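Local coordinates for extracellular solute-binding protein family 5 (Brucella melitensis, PDB 4ONY) that probably binds peptides or related solutes in the periplasm and hands them to an ABC transporter for import, at residues 299-304 against 563-568; 304-309 against 581-586. One frame throughout, in Å; residues are numbered along the deposited sequence.

Interaction 1: residues 299-304 against 563-568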
ATOM      1  N   LYS A 299     -16.872 -18.341   0.908  1.00 17.15           N
ATOM      2  CA  LYS A 299     -16.563 -16.954   0.567  1.00 16.78           C
ATOM      3  C   LYS A 299     -16.338 -16.126   1.832  1.00 17.69           C
ATOM      4  O   LYS A 299     -17.307 -15.677   2.454  1.00 19.19           O
ATOM      5  CB  LYS A 299     -17.703 -16.369  -0.280  1.00 16.90           C
ATOM      6  CG  LYS A 299     -17.906 -17.116  -1.582  1.00 16.92           C
ATOM      7  CD  LYS A 299     -19.048 -16.527  -2.394  1.00 17.22           C
ATOM      8  CE  LYS A 299     -18.564 -15.273  -3.086  1.00 16.88           C
ATOM      9  NZ  LYS A 299     -19.704 -14.427  -3.416  1.00 16.98           N
ATOM     10  N   ASP A 300     -15.083 -15.921   2.230  1.00 17.27           N
ATOM     11  CA  ASP A 300     -14.796 -15.184   3.452  1.00 17.71           C
ATOM     12  C   ASP A 300     -14.709 -13.687   3.152  1.00 16.04           C
ATOM     13  O   ASP A 300     -14.259 -13.291   2.076  1.00 15.11           O
ATOM     14  CB  ASP A 300     -13.452 -15.563   4.063  1.00 20.12           C
ATOM     15  CG  ASP A 300     -13.549 -16.572   5.157  1.00 23.90           C
ATOM     16  OD1 ASP A 300     -14.649 -16.858   5.614  1.00 34.81           O
ATOM     17  OD2 ASP A 300     -12.512 -17.111   5.571  1.00 25.67           O
ATOM     18  N   THR A 301     -15.085 -12.881   4.127  1.00 14.72           N
ATOM     19  CA  THR A 301     -14.854 -11.480   4.062  1.00 15.27           C
ATOM     20  C   THR A 301     -14.186 -10.950   5.339  1.00 15.12           C
ATOM     21  O   THR A 301     -14.381 -11.493   6.429  1.00 14.28           O
ATOM     22  CB  THR A 301     -16.149 -10.733   3.852  1.00 16.06           C
ATOM     23  OG1 THR A 301     -16.842 -10.717   5.090  1.00 17.40           O
ATOM     24  CG2 THR A 301     -17.005 -11.362   2.741  1.00 15.95           C
ATOM     25  N   PHE A 302     -13.382  -9.905   5.164  1.00 14.56           N
ATOM     26  CA  PHE A 302     -12.618  -9.302   6.246  1.00 14.77           C
ATOM     27  C   PHE A 302     -12.667  -7.775   6.145  1.00 15.54           C
ATOM     28  O   PHE A 302     -12.940  -7.233   5.090  1.00 14.70           O
ATOM     29  CB  PHE A 302     -11.158  -9.728   6.129  1.00 14.38           C
ATOM     30  CG  PHE A 302     -10.947 -11.220   6.050  1.00 14.07           C
ATOM     31  CD1 PHE A 302     -10.956 -11.858   4.832  1.00 14.14           C
ATOM     32  CD2 PHE A 302     -10.715 -11.966   7.171  1.00 14.14           C
ATOM     33  CE1 PHE A 302     -10.777 -13.222   4.730  1.00 13.74           C
ATOM     34  CE2 PHE A 302     -10.515 -13.317   7.103  1.00 13.90           C
ATOM     35  CZ  PHE A 302     -10.582 -13.959   5.868  1.00 14.14           C
ATOM     36  N   GLU A 303     -12.431  -7.087   7.258  1.00 15.81           N
ATOM     37  CA  GLU A 303     -12.292  -5.657   7.216  1.00 17.53           C
ATOM     38  C   GLU A 303     -10.945  -5.324   7.712  1.00 16.70           C
ATOM     39  O   GLU A 303     -10.322  -6.117   8.407  1.00 18.39           O
ATOM     40  CB  GLU A 303     -13.334  -4.971   8.091  1.00 19.50           C
ATOM     41  CG  GLU A 303     -14.722  -5.127   7.547  1.00 21.71           C
ATOM     42  CD  GLU A 303     -15.758  -4.523   8.483  1.00 24.10           C
ATOM     43  OE1 GLU A 303     -16.202  -5.258   9.412  1.00 24.93           O
ATOM     44  OE2 GLU A 303     -16.109  -3.346   8.263  1.00 24.17           O
ATOM     45  N   LYS A 304     -10.479  -4.163   7.341  1.00 16.64           N
ATOM     46  CA  LYS A 304      -9.162  -3.734   7.753  1.00 16.58           C
ATOM     47  C   LYS A 304      -9.242  -2.259   8.099  1.00 15.93           C
ATOM     48  O   LYS A 304     -10.130  -1.556   7.621  1.00 15.41           O
ATOM     49  CB  LYS A 304      -8.143  -4.013   6.651  1.00 17.04           C
ATOM     50  CG  LYS A 304      -8.326  -3.201   5.375  1.00 18.27           C
ATOM     51  CD  LYS A 304      -7.324  -3.694   4.339  1.00 19.73           C
ATOM     52  CE  LYS A 304      -7.435  -2.962   3.003  1.00 22.08           C
ATOM     53  NZ  LYS A 304      -6.764  -1.641   3.059  1.00 22.21           N
ATOM     54  N   LEU A 563     -13.509  -1.084  -2.440  1.00 16.23           N
ATOM     55  CA  LEU A 563     -14.249  -2.216  -1.891  1.00 16.94           C
ATOM     56  C   LEU A 563     -14.202  -2.134  -0.378  1.00 16.82           C
ATOM     57  O   LEU A 563     -13.161  -2.090   0.168  1.00 17.15           O
ATOM     58  CB  LEU A 563     -13.608  -3.534  -2.375  1.00 18.25           C
ATOM     59  CG  LEU A 563     -13.868  -3.850  -3.845  1.00 18.73           C
ATOM     60  CD1 LEU A 563     -13.161  -5.127  -4.215  1.00 20.00           C
ATOM     61  CD2 LEU A 563     -15.362  -3.965  -4.132  1.00 19.52           C
ATOM     62  N   PRO A 564     -15.339  -2.139   0.311  1.00 17.03           N
ATOM     63  CA  PRO A 564     -15.263  -2.015   1.746  1.00 17.71           C
ATOM     64  C   PRO A 564     -14.830  -3.280   2.532  1.00 18.94           C
ATOM     65  O   PRO A 564     -14.458  -3.170   3.713  1.00 17.38           O
ATOM     66  CB  PRO A 564     -16.689  -1.642   2.122  1.00 18.11           C
ATOM     67  CG  PRO A 564     -17.541  -2.278   1.067  1.00 18.27           C
ATOM     68  CD  PRO A 564     -16.721  -2.160  -0.179  1.00 17.74           C
ATOM     69  N   TYR A 565     -14.850  -4.450   1.887  1.00 16.81           N
ATOM     70  CA  TYR A 565     -14.331  -5.653   2.505  1.00 17.13           C
ATOM     71  C   TYR A 565     -13.268  -6.291   1.619  1.00 16.17           C
ATOM     72  O   TYR A 565     -13.362  -6.228   0.394  1.00 16.39           O
ATOM     73  CB  TYR A 565     -15.475  -6.649   2.709  1.00 18.97           C
ATOM     74  CG  TYR A 565     -16.576  -6.160   3.629  1.00 21.44           C
ATOM     75  CD1 TYR A 565     -16.492  -6.366   4.994  1.00 24.48           C
ATOM     76  CD2 TYR A 565     -17.676  -5.506   3.135  1.00 23.18           C
ATOM     77  CE1 TYR A 565     -17.476  -5.932   5.860  1.00 27.09           C
ATOM     78  CE2 TYR A 565     -18.685  -5.033   3.997  1.00 25.90           C
ATOM     79  CZ  TYR A 565     -18.577  -5.248   5.369  1.00 27.52           C
ATOM     80  OH  TYR A 565     -19.526  -4.847   6.331  1.00 29.49           O
ATOM     81  N   GLN A 566     -12.353  -7.002   2.248  1.00 14.77           N
ATOM     82  CA  GLN A 566     -11.413  -7.869   1.569  1.00 14.35           C
ATOM     83  C   GLN A 566     -12.154  -9.194   1.372  1.00 13.98           C
ATOM     84  O   GLN A 566     -12.926  -9.629   2.249  1.00 13.33           O
ATOM     85  CB  GLN A 566     -10.211  -8.182   2.445  1.00 15.17           C
ATOM     86  CG  GLN A 566      -9.377  -6.986   2.912  1.00 15.82           C
ATOM     87  CD  GLN A 566      -8.181  -7.449   3.760  1.00 16.22           C
ATOM     88  OE1 GLN A 566      -8.353  -8.070   4.811  1.00 15.06           O
ATOM     89  NE2 GLN A 566      -6.952  -7.151   3.286  1.00 17.04           N
ATOM     90  N   TRP A 567     -11.881  -9.825   0.248  1.00 12.60           N
ATOM     91  CA  TRP A 567     -12.570 -11.025  -0.125  1.00 12.63           C
ATOM     92  C   TRP A 567     -11.592 -12.114  -0.404  1.00 11.79           C
ATOM     93  O   TRP A 567     -10.738 -11.949  -1.277  1.00 11.58           O
ATOM     94  CB  TRP A 567     -13.364 -10.748  -1.423  1.00 13.02           C
ATOM     95  CG  TRP A 567     -14.525  -9.822  -1.341  1.00 13.36           C
ATOM     96  CD1 TRP A 567     -15.336  -9.590  -0.269  1.00 13.69           C
ATOM     97  CD2 TRP A 567     -15.077  -9.099  -2.420  1.00 14.04           C
ATOM     98  NE1 TRP A 567     -16.322  -8.718  -0.599  1.00 14.04           N
ATOM     99  CE2 TRP A 567     -16.211  -8.416  -1.929  1.00 14.62           C
ATOM    100  CE3 TRP A 567     -14.734  -8.969  -3.748  1.00 14.15           C
ATOM    101  CZ2 TRP A 567     -17.022  -7.625  -2.742  1.00 15.10           C
ATOM    102  CZ3 TRP A 567     -15.518  -8.127  -4.566  1.00 14.91           C
ATOM    103  CH2 TRP A 567     -16.643  -7.472  -4.057  1.00 14.97           C
ATOM    104  N   VAL A 568     -11.755 -13.244   0.276  1.00 11.59           N
ATOM    105  CA  VAL A 568     -10.956 -14.450   0.011  1.00 11.16           C
ATOM    106  C   VAL A 568     -11.862 -15.675   0.026  1.00 11.40           C
ATOM    107  O   VAL A 568     -12.536 -15.956   1.024  1.00 10.80           O
ATOM    108  CB  VAL A 568      -9.827 -14.674   1.053  1.00 11.02           C
ATOM    109  CG1 VAL A 568      -8.992 -15.872   0.654  1.00 10.99           C
ATOM    110  CG2 VAL A 568      -8.932 -13.439   1.193  1.00 10.79           C
TER
HETATM  111  O   HOH W   1     -18.971  -5.307   8.914  1.00 31.90           O
HETATM  112  O   HOH W   2     -12.153  -3.011   5.122  1.00 26.31           O

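Interaction 2: residues 304-309 against 581-586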
ATOM      1  N   LYS A 304     -10.479  -4.163   7.341  1.00 16.64           N
ATOM      2  CA  LYS A 304      -9.162  -3.734   7.753  1.00 16.58           C
ATOM      3  C   LYS A 304      -9.242  -2.259   8.099  1.00 15.93           C
ATOM      4  O   LYS A 304     -10.130  -1.556   7.621  1.00 15.41           O
ATOM      5  CB  LYS A 304      -8.143  -4.013   6.651  1.00 17.04           C
ATOM      6  CG  LYS A 304      -8.326  -3.201   5.375  1.00 18.27           C
ATOM      7  CD  LYS A 304      -7.324  -3.694   4.339  1.00 19.73           C
ATOM      8  CE  LYS A 304      -7.435  -2.962   3.003  1.00 22.08           C
ATOM      9  NZ  LYS A 304      -6.764  -1.641   3.059  1.00 22.21           N
ATOM     10  N   GLY A 305      -8.307  -1.816   8.934  1.00 16.62           N
ATOM     11  CA  GLY A 305      -8.205  -0.449   9.324  1.00 16.33           C
ATOM     12  C   GLY A 305      -7.047   0.307   8.674  1.00 15.89           C
ATOM     13  O   GLY A 305      -6.895   1.492   8.908  1.00 15.64           O
ATOM     14  N   THR A 306      -6.243  -0.357   7.851  1.00 15.64           N
ATOM     15  CA  THR A 306      -5.360   0.351   6.931  1.00 14.88           C
ATOM     16  C   THR A 306      -6.251   0.999   5.821  1.00 14.84           C
ATOM     17  O   THR A 306      -7.342   0.513   5.498  1.00 14.64           O
ATOM     18  CB  THR A 306      -4.334  -0.580   6.288  1.00 14.75           C
ATOM     19  OG1 THR A 306      -5.017  -1.687   5.706  1.00 14.16           O
ATOM     20  CG2 THR A 306      -3.359  -1.069   7.312  1.00 15.31           C
ATOM     21  N   PRO A 307      -5.822   2.124   5.289  1.00 14.97           N
ATOM     22  CA  PRO A 307      -6.689   2.824   4.328  1.00 15.22           C
ATOM     23  C   PRO A 307      -6.891   2.088   3.005  1.00 15.30           C
ATOM     24  O   PRO A 307      -6.108   1.236   2.629  1.00 13.65           O
ATOM     25  CB  PRO A 307      -5.960   4.141   4.064  1.00 15.07           C
ATOM     26  CG  PRO A 307      -4.545   3.931   4.522  1.00 15.38           C
ATOM     27  CD  PRO A 307      -4.540   2.810   5.522  1.00 15.39           C
ATOM     28  N   ALA A 308      -7.982   2.431   2.345  1.00 15.91           N
ATOM     29  CA  ALA A 308      -8.250   1.939   1.007  1.00 17.19           C
ATOM     30  C   ALA A 308      -7.532   2.882   0.029  1.00 18.08           C
ATOM     31  O   ALA A 308      -7.545   4.119   0.222  1.00 21.06           O
ATOM     32  CB  ALA A 308      -9.745   1.950   0.767  1.00 17.14           C
ATOM     33  N   ASP A 309      -6.873   2.328  -0.981  1.00 16.98           N
ATOM     34  CA  ASP A 309      -6.127   3.124  -1.937  1.00 16.90           C
ATOM     35  C   ASP A 309      -7.101   4.094  -2.629  1.00 15.81           C
ATOM     36  O   ASP A 309      -8.227   3.715  -2.963  1.00 14.70           O
ATOM     37  CB  ASP A 309      -5.459   2.219  -2.967  1.00 17.78           C
ATOM     38  CG  ASP A 309      -4.236   1.484  -2.417  1.00 19.67           C
ATOM     39  OD1 ASP A 309      -3.744   1.758  -1.280  1.00 19.02           O
ATOM     40  OD2 ASP A 309      -3.756   0.644  -3.165  1.00 20.49           O
ATOM     41  N   PRO A 581      -6.423  -8.753  12.207  1.00 14.34           N
ATOM     42  CA  PRO A 581      -5.796  -7.568  12.721  1.00 14.00           C
ATOM     43  C   PRO A 581      -6.027  -6.325  11.861  1.00 14.15           C
ATOM     44  O   PRO A 581      -6.702  -6.380  10.830  1.00 13.99           O
ATOM     45  CB  PRO A 581      -4.323  -7.961  12.726  1.00 14.30           C
ATOM     46  CG  PRO A 581      -4.173  -8.879  11.573  1.00 13.91           C
ATOM     47  CD  PRO A 581      -5.474  -9.636  11.503  1.00 13.98           C
ATOM     48  N   LEU A 582      -5.460  -5.217  12.301  1.00 14.24           N
ATOM     49  CA  LEU A 582      -5.563  -3.912  11.638  1.00 14.03           C
ATOM     50  C   LEU A 582      -5.292  -3.970  10.150  1.00 14.36           C
ATOM     51  O   LEU A 582      -5.985  -3.291   9.366  1.00 13.17           O
ATOM     52  CB  LEU A 582      -4.587  -2.944  12.293  1.00 14.46           C
ATOM     53  CG  LEU A 582      -4.688  -1.420  11.981  1.00 14.27           C
ATOM     54  CD1 LEU A 582      -6.005  -0.884  12.493  1.00 14.31           C
ATOM     55  CD2 LEU A 582      -3.499  -0.730  12.623  1.00 14.69           C
ATOM     56  N   SER A 583      -4.283  -4.772   9.742  1.00 14.37           N
ATOM     57  CA  SER A 583      -3.890  -4.838   8.330  1.00 14.38           C
ATOM     58  C   SER A 583      -4.756  -5.749   7.471  1.00 13.55           C
ATOM     59  O   SER A 583      -4.544  -5.837   6.275  1.00 13.37           O
ATOM     60  CB  SER A 583      -2.443  -5.240   8.159  1.00 15.86           C
ATOM     61  OG  SER A 583      -1.539  -4.307   8.719  1.00 17.28           O
ATOM     62  N   GLY A 584      -5.751  -6.398   8.058  1.00 13.30           N
ATOM     63  CA  GLY A 584      -6.612  -7.271   7.296  1.00 13.17           C
ATOM     64  C   GLY A 584      -6.123  -8.705   7.424  1.00 12.93           C
ATOM     65  O   GLY A 584      -5.316  -9.006   8.308  1.00 12.58           O
ATOM     66  N   TYR A 585      -6.628  -9.603   6.584  1.00 13.50           N
ATOM     67  CA  TYR A 585      -6.310 -11.024   6.752  1.00 13.97           C
ATOM     68  C   TYR A 585      -4.796 -11.217   6.607  1.00 14.36           C
ATOM     69  O   TYR A 585      -4.152 -10.511   5.837  1.00 14.62           O
ATOM     70  CB  TYR A 585      -7.104 -11.931   5.757  1.00 14.99           C
ATOM     71  CG  TYR A 585      -6.695 -11.694   4.288  1.00 15.00           C
ATOM     72  CD1 TYR A 585      -5.607 -12.339   3.739  1.00 15.08           C
ATOM     73  CD2 TYR A 585      -7.392 -10.790   3.512  1.00 15.37           C
ATOM     74  CE1 TYR A 585      -5.197 -12.080   2.427  1.00 16.70           C
ATOM     75  CE2 TYR A 585      -7.029 -10.516   2.204  1.00 16.06           C
ATOM     76  CZ  TYR A 585      -5.914 -11.147   1.668  1.00 17.33           C
ATOM     77  OH  TYR A 585      -5.543 -10.889   0.386  1.00 19.53           O
ATOM     78  N   GLN A 586      -4.253 -12.231   7.282  1.00 14.26           N
ATOM     79  CA  GLN A 586      -2.827 -12.513   7.247  1.00 14.21           C
ATOM     80  C   GLN A 586      -2.589 -14.005   6.965  1.00 13.99           C
ATOM     81  O   GLN A 586      -2.685 -14.838   7.855  1.00 12.98           O
ATOM     82  CB  GLN A 586      -2.237 -12.158   8.608  1.00 14.44           C
ATOM     83  CG  GLN A 586      -2.353 -10.720   8.987  1.00 14.27           C
ATOM     84  CD  GLN A 586      -1.572  -9.865   8.058  1.00 14.90           C
ATOM     85  OE1 GLN A 586      -0.400 -10.127   7.815  1.00 15.51           O
ATOM     86  NE2 GLN A 586      -2.209  -8.831   7.508  1.00 14.96           N
TER
HETATM   87  O   HOH W   3      -3.395  -3.807   4.877  1.00 26.29           O

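Interaction 1: residues 299-304 against 563-568
Tyr565 lies beside the Glu303 side chain, both pointing the same way: Glu303 CG comes within 3.3 Å of Tyr565 CE1, with carboxylate and ring planes 46° apart. One residue earlier, a water donates to Pro564 O and accepts from Lys304 N, bridging the two segments just beyond the last direct backbone bond. A second water, in the plane of the Tyr565 ring at its edge, joins Tyr565 OH to Glu303 OE1. Gln566 pairs with Phe302, giving its N-H to Phe302 O at 2.9 Å and taking Phe302 N on its own O at 3.0 Å. Gln566 NE2 meets Lys304 CD at 3.6 Å, the two side chains crossing at about a right angle, while OE1 accepts from Tyr585 N. Trp567 faces Thr301 in a non-hydrogen-bonded pair, its CD1 3.9 Å from Thr301 CG2, and stacks on Trp283. Val568 pairs with Asp300 through two backbone bonds, Asp300 N to Val568 O at 2.8 Å and Val568 N to Asp300 O at 3.1 Å; Asp300 OD2 forms a salt bridge with Arg570. On this same face Val568 CG2 touches Phe302 CE1 at 4.0 Å. Two hydrogen-bonded pairs flanking a non-hydrogen-bonded one are the pattern of an antiparallel ladder, here joining outermost strand 297-302 to middle strand 566-571 of a three-stranded sheet. Asp300, Phe302, Gln566 and Val568 thus satisfy one another's backbone groups, Phe302 and Val568 add an apolar contact, and water mediates between Glu303 and Tyr565 and between Lys304 and Pro564.

Interaction 2: residues 304-309 against 581-586
Leu582 O is the focus of this contact, a single carbonyl oxygen approached by two successive backbone N-H groups. Gly305 N donates to it at 2.8 Å and lies in the carbonyl plane; Thr306 N adds a weak bond to the same Leu582 O at 3.3 Å. The oxygen belongs to a type I beta turn from Pro581 to Gly584, closed by Gly584 N bonding to Pro581 O. Packing is tight here. Lys304 CB sits 3.5 Å from Leu582 O and 3.7 Å from Gly584 CA, where the backbone of Gly584 takes a positive phi of 96°. Leu582 puts its CG anti to the backbone N (chi1 -168°), and its CD1 lies against Gly305 CA at 3.9 Å. The other side is looser and partly water-filled: Thr306 OG1 and Ser583 O are joined through a water that donates to the carbonyl. Beside it Thr306 CG2 packs near Ser583 CA. Lys304 NZ curls back along its own segment to donate to Thr306 OG1 at 3.2 Å, and Ser583 OG is held by Arg92 O. The contact therefore joins two loops. Segment 304-309 leads from strand 297-302 to strand 310-315. Segment 581-586 belongs to the connection between the short strands 574-575 and 591-592, with the side chain of Tyr585 resting on Val568 of strand 566-571.

Lys304 belongs to both contacts, whose centres lie about 10 Å apart. Along the chain the segments alternate: 299-304 runs into 304-309, then after some 250 residues 563-568 is followed by 581-586. Interaction 1 forms one edge of the three-stranded antiparallel sheet 274-277, 566-571, 297-302; interaction 2 lies where the chain leaves it for strand 310-315 of the six-stranded mixed sheet. The two also touch directly, Phe302 CD2 packing 3.9 Å from Tyr585 CB. Together they hold the C-terminal part of the chain, as strand 566-571 and loop 581-586, against strand 297-302 and the loop that joins the three-stranded sheet to the mixed one.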